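PDB 6UBD: Glyco_hydro_cc domain-containing protein from Trichoderma gamsii, which probably binds beta-1,3-glucan oligosaccharides, as a fungal member of glycoside hydrolase family 128, subgroup VII. Local coordinates for residues A[218-221]-A[222-226]; A[27-31]-A[32-36]. All blocks are in the same frame, centred on the assembly; numbering follows the deposited sequence.

Contact 1: residues A[218-221]-A[222-226]; sequences NQIN and QWISD
Four successive backbone hydrogen bonds of the i to i+4 kind join N218-N221 to Q222-S225 along about two turns of the alpha-helix 217-233. W223 N to Q219 O is the shortest of them, at 2.8 Å. I224 N to I220 O measures 2.9 Å. Q222 N to N218 O is 3.2 Å and S225 N to N221 O is 3.1 Å. The apolar side of this helix segment is carried by I220 and I224. Their side chains cross obliquely, and the methyl CG2 of I220 meets CD1 of I224 at 3.7 Å. CG1 of I224 lies 3.3 Å from I220 O. I220 and I224 both face helix 263-273, touching S264 and A267 respectively. The indole of W223 leaves by another side. Its CG is anti to the backbone N (chi1 -171°), and the side chain touches F202 and C204 of strand 197-206. CB of W223 rests 3.3 Å from Q219 O. Q219 covers the same strand and also touches both cysteines of the C204-C214 disulfide. The outer side carries a polar pair. Q222 bends at chi2 (68°), which turns its amide along the helix. NE2 then donates to D226 OD1 at 3.0 Å, in its own amide plane but from above the carboxylate plane (42°). N221 lies at the border with helix 263-273, where its side chain touches A267, and its OD1 takes a bond from Q217 NE2, one turn back. The helix segment is thus amphipathic: I220, W223 and I224 are buried against the fold, while Q222 NE2 pairs with D226 OD1 on the outer side.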
loop_
_atom_site.group_PDB
_atom_site.type_symbol
_atom_site.label_atom_id
_atom_site.label_comp_id
_atom_site.label_asym_id
_atom_site.label_seq_id
_atom_site.Cartn_x
_atom_site.Cartn_y
_atom_site.Cartn_z
ATOM N N ASN A 218 7.103 -13.659 -19.241
ATOM C CA ASN A 218 8.506 -13.886 -18.831
ATOM C C ASN A 218 9.098 -12.676 -18.107
ATOM O O ASN A 218 9.786 -12.852 -17.115
ATOM C CB ASN A 218 9.279 -14.303 -20.107
ATOM C CG ASN A 218 10.759 -14.615 -19.859
ATOM O OD1 ASN A 218 11.049 -15.704 -19.341
ATOM N ND2 ASN A 218 11.690 -13.721 -20.203
ATOM N N GLN A 219 8.938 -11.517 -18.738
ATOM C CA GLN A 219 9.438 -10.250 -18.106
ATOM C C GLN A 219 8.799 -10.030 -16.713
ATOM O O GLN A 219 9.548 -9.616 -15.781
ATOM C CB GLN A 219 9.166 -9.065 -19.033
ATOM C CG GLN A 219 9.630 -7.691 -18.449
ATOM C CD GLN A 219 8.655 -6.553 -18.721
ATOM O OE1 GLN A 219 7.525 -6.772 -19.176
ATOM N NE2 GLN A 219 9.025 -5.309 -18.377
ATOM N N ILE A 220 7.480 -10.255 -16.626
ATOM C CA ILE A 220 6.756 -10.023 -15.334
ATOM C C ILE A 220 7.313 -10.951 -14.267
ATOM O O ILE A 220 7.584 -10.568 -13.110
ATOM C CB ILE A 220 5.234 -10.174 -15.540
ATOM C CG1 ILE A 220 4.655 -8.967 -16.288
ATOM C CG2 ILE A 220 4.542 -10.373 -14.192
ATOM C CD1 ILE A 220 3.312 -9.237 -16.866
ATOM N N ASN A 221 7.522 -12.249 -14.637
ATOM C CA ASN A 221 8.045 -13.220 -13.641
ATOM C C ASN A 221 9.429 -12.782 -13.118
ATOM O O ASN A 221 9.702 -12.891 -11.907
ATOM C CB ASN A 221 8.125 -14.636 -14.245
ATOM C CG ASN A 221 6.767 -15.281 -14.536
ATOM O OD1 ASN A 221 5.727 -14.765 -14.097
ATOM N ND2 ASN A 221 6.815 -16.415 -15.275
ATOM N N GLN A 222 10.316 -12.299 -13.992
ATOM C CA GLN A 222 11.642 -11.836 -13.580
ATOM C C GLN A 222 11.511 -10.542 -12.726
ATOM O O GLN A 222 12.285 -10.397 -11.769
ATOM C CB GLN A 222 12.501 -11.580 -14.824
ATOM C CG GLN A 222 13.946 -11.328 -14.455
ATOM C CD GLN A 222 14.653 -12.547 -13.887
ATOM O OE1 GLN A 222 14.692 -13.639 -14.499
ATOM N NE2 GLN A 222 15.165 -12.426 -12.671
ATOM N N TRP A 223 10.656 -9.637 -13.180
ATOM C CA TRP A 223 10.417 -8.355 -12.409
ATOM C C TRP A 223 9.948 -8.623 -10.957
ATOM O O TRP A 223 10.474 -8.007 -9.990
ATOM C CB TRP A 223 9.429 -7.534 -13.237
ATOM C CG TRP A 223 9.230 -6.116 -12.734
ATOM C CD1 TRP A 223 9.791 -4.989 -13.284
ATOM C CD2 TRP A 223 8.319 -5.671 -11.704
ATOM N NE1 TRP A 223 9.320 -3.858 -12.627
ATOM C CE2 TRP A 223 8.399 -4.263 -11.699
ATOM C CE3 TRP A 223 7.404 -6.311 -10.864
ATOM C CZ2 TRP A 223 7.620 -3.477 -10.830
ATOM C CZ3 TRP A 223 6.667 -5.534 -9.977
ATOM C CH2 TRP A 223 6.773 -4.140 -9.964
ATOM N N ILE A 224 9.022 -9.563 -10.805
ATOM C CA ILE A 224 8.531 -9.969 -9.468
ATOM C C ILE A 224 9.690 -10.531 -8.632
ATOM O O ILE A 224 9.844 -10.202 -7.430
ATOM C CB ILE A 224 7.308 -10.887 -9.554
ATOM C CG1 ILE A 224 6.108 -10.163 -10.196
ATOM C CG2 ILE A 224 7.029 -11.452 -8.181
ATOM C CD1 ILE A 224 4.978 -11.082 -10.631
ATOM N N SER A 225 10.435 -11.475 -9.248
ATOM C CA SER A 225 11.545 -12.094 -8.493
ATOM C C SER A 225 12.539 -11.022 -8.031
ATOM O O SER A 225 13.029 -10.995 -6.899
ATOM C CB SER A 225 12.208 -13.149 -9.351
ATOM O OG SER A 225 13.310 -13.791 -8.699
ATOM N N ASP A 226 12.922 -10.179 -8.984
ATOM C CA ASP A 226 13.923 -9.112 -8.727
ATOM C C ASP A 226 13.419 -8.099 -7.670
ATOM O O ASP A 226 14.222 -7.716 -6.791
ATOM C CB ASP A 226 14.272 -8.386 -10.033
ATOM C CG ASP A 226 15.120 -9.144 -11.036
ATOM O OD1 ASP A 226 15.663 -10.205 -10.664
ATOM O OD2 ASP A 226 15.169 -8.663 -12.196
#

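Contact 2: residues A[27-31]-A[32-36]; sequences PLTPN and GRKAG
P30 O accepts the backbone N of R33 at 3.0 Å, in an almost straight bond (176°). S51 OG bonds R33 O and makes only a weak bond to P30 O. The bond from R33 N closes a beta-turn over N31 and G32. Both central residues have positive phi, 33° at N31 and 74° at G32, which fits type I'. An Asn-Gly pair is a classic sequence for this turn. T29 fills the side of the turn with its methyl. CG2 is anti to the backbone N and lies 3.4 Å from R33 O, alongside that carbonyl. OG1 takes the place beside the backbone N. Two waters bridge groups of the turn. One gives a bond to T29 O at 2.7 Å and accepts from G32 N at 3.0 Å, so G32 N is satisfied although P30 O does not serve it. The other gives a bond to N31 O at 2.8 Å and accepts a weak hydrogen bond from R33 NE. The R33 chain runs extended from CG to NE, and its NH1 reaches D48 O. K34 points away from the turn, and its NZ is gripped by three carbonyls, V237 O, F231 O and E232 O. Those oxygens would probably stabilise its positive charge. The turn leads straight into strand 35-38, which runs parallel to both 52-54 and 237-243. Backbone bonds join A35 to S51, just before strand 52-54, and K34 to Y240 of strand 237-243. T29 OG1 adds a bond to L238 O, while K34 NZ ties the segment to the C-terminal end of helix 217-233.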
loop_
_atom_site.group_PDB
_atom_site.type_symbol
_atom_site.label_atom_id
_atom_site.label_comp_id
_atom_site.label_asym_id
_atom_site.label_seq_id
_atom_site.Cartn_x
_atom_site.Cartn_y
_atom_site.Cartn_z
ATOM N N PRO A 27 6.273 -2.540 16.010
ATOM C CA PRO A 27 7.388 -2.630 15.092
ATOM C C PRO A 27 6.899 -2.142 13.706
ATOM O O PRO A 27 5.763 -2.381 13.311
ATOM C CB PRO A 27 7.771 -4.113 15.064
ATOM C CG PRO A 27 6.472 -4.818 15.329
ATOM C CD PRO A 27 5.795 -3.912 16.341
ATOM N N LEU A 28 7.755 -1.480 12.949
ATOM C CA LEU A 28 7.324 -0.931 11.627
ATOM C C LEU A 28 7.402 -1.997 10.536
ATOM O O LEU A 28 6.810 -1.740 9.469
ATOM C CB LEU A 28 7.974 0.424 11.335
ATOM C CG LEU A 28 7.550 1.573 12.251
ATOM C CD1 LEU A 28 8.187 2.901 11.829
ATOM C CD2 LEU A 28 6.030 1.749 12.341
ATOM N N THR A 29 7.999 -3.155 10.767
ATOM C CA THR A 29 7.722 -4.370 9.967
ATOM C C THR A 29 6.662 -5.192 10.688
ATOM O O THR A 29 6.893 -5.560 11.854
ATOM C CB THR A 29 8.968 -5.228 9.738
ATOM O OG1 THR A 29 9.826 -4.506 8.864
ATOM C CG2 THR A 29 8.684 -6.588 9.126
ATOM N N PRO A 30 5.469 -5.493 10.100
ATOM C CA PRO A 30 4.476 -6.294 10.816
ATOM C C PRO A 30 5.009 -7.703 11.084
ATOM O O PRO A 30 5.441 -8.443 10.174
ATOM C CB PRO A 30 3.264 -6.328 9.875
ATOM C CG PRO A 30 3.443 -5.083 9.048
ATOM C CD PRO A 30 4.940 -5.027 8.818
ATOM N N ASN A 31 4.870 -8.129 12.344
ATOM C CA ASN A 31 5.152 -9.494 12.841
ATOM C C ASN A 31 6.313 -10.192 12.089
ATOM O O ASN A 31 6.136 -11.330 11.595
ATOM C CB ASN A 31 3.877 -10.333 12.731
ATOM C CG ASN A 31 4.008 -11.642 13.473
ATOM O OD1 ASN A 31 4.747 -11.724 14.464
ATOM N ND2 ASN A 31 3.271 -12.633 13.019
ATOM N N GLY A 32 7.475 -9.554 11.998
ATOM C CA GLY A 32 8.707 -10.193 11.512
ATOM C C GLY A 32 8.790 -10.455 10.018
ATOM O O GLY A 32 9.777 -11.130 9.615
ATOM N N ARG A 33 7.859 -9.987 9.183
ATOM C CA ARG A 33 7.949 -10.247 7.718
ATOM C C ARG A 33 7.559 -8.980 6.975
ATOM O O ARG A 33 6.478 -8.398 7.283
ATOM C CB ARG A 33 7.019 -11.396 7.236
ATOM C CG ARG A 33 7.070 -12.680 8.042
ATOM C CD ARG A 33 6.007 -13.678 7.635
ATOM N NE ARG A 33 6.110 -14.814 8.527
ATOM C CZ ARG A 33 5.432 -15.929 8.335
ATOM N NH1 ARG A 33 4.559 -15.984 7.352
ATOM N NH2 ARG A 33 5.631 -17.026 9.059
ATOM N N LYS A 34 8.292 -8.610 5.941
ATOM C CA LYS A 34 7.933 -7.501 5.047
ATOM C C LYS A 34 6.695 -7.841 4.221
ATOM O O LYS A 34 5.970 -6.918 3.838
ATOM C CB LYS A 34 9.110 -7.024 4.205
ATOM C CG LYS A 34 10.353 -6.548 4.943
ATOM C CD LYS A 34 11.414 -6.026 4.071
ATOM C CE LYS A 34 12.736 -5.833 4.776
ATOM N NZ LYS A 34 13.700 -4.991 3.994
ATOM N N ALA A 35 6.525 -9.113 3.789
ATOM C CA ALA A 35 5.568 -9.416 2.694
ATOM C C ALA A 35 4.091 -9.285 3.113
ATOM O O ALA A 35 3.669 -9.907 4.102
ATOM C CB ALA A 35 5.833 -10.799 2.130
ATOM N N GLY A 36 3.331 -8.626 2.237
ATOM C CA GLY A 36 1.880 -8.495 2.408
ATOM C C GLY A 36 1.103 -8.531 1.097
ATOM O O GLY A 36 1.708 -8.804 0.025
HETATM O O HOH W 1 8.702 -7.105 13.120
HETATM O O HOH W 2 6.255 -14.149 11.500
#

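Contact 1 and contact 2 do not touch. Their centres lie 23 Å apart, and their nearest atoms about 10 Å. Helix 217-233 still connects them. Contact 1 is near its start, and K34 of contact 2 binds the carbonyls of F231 and E232 near its end. The helix lies in the connection between parallel strands 197-206 and 237-243, a beta-alpha-beta crossover with the short strand 212-213 before the helix. Residues 27-36 feed into strand 35-38 beside 237-243. In the alpha/beta barrel usual for this family, contact 2 would lie at the N-terminal ends of the strands, away from the expected sugar-binding face. Neither contact holds a ligand.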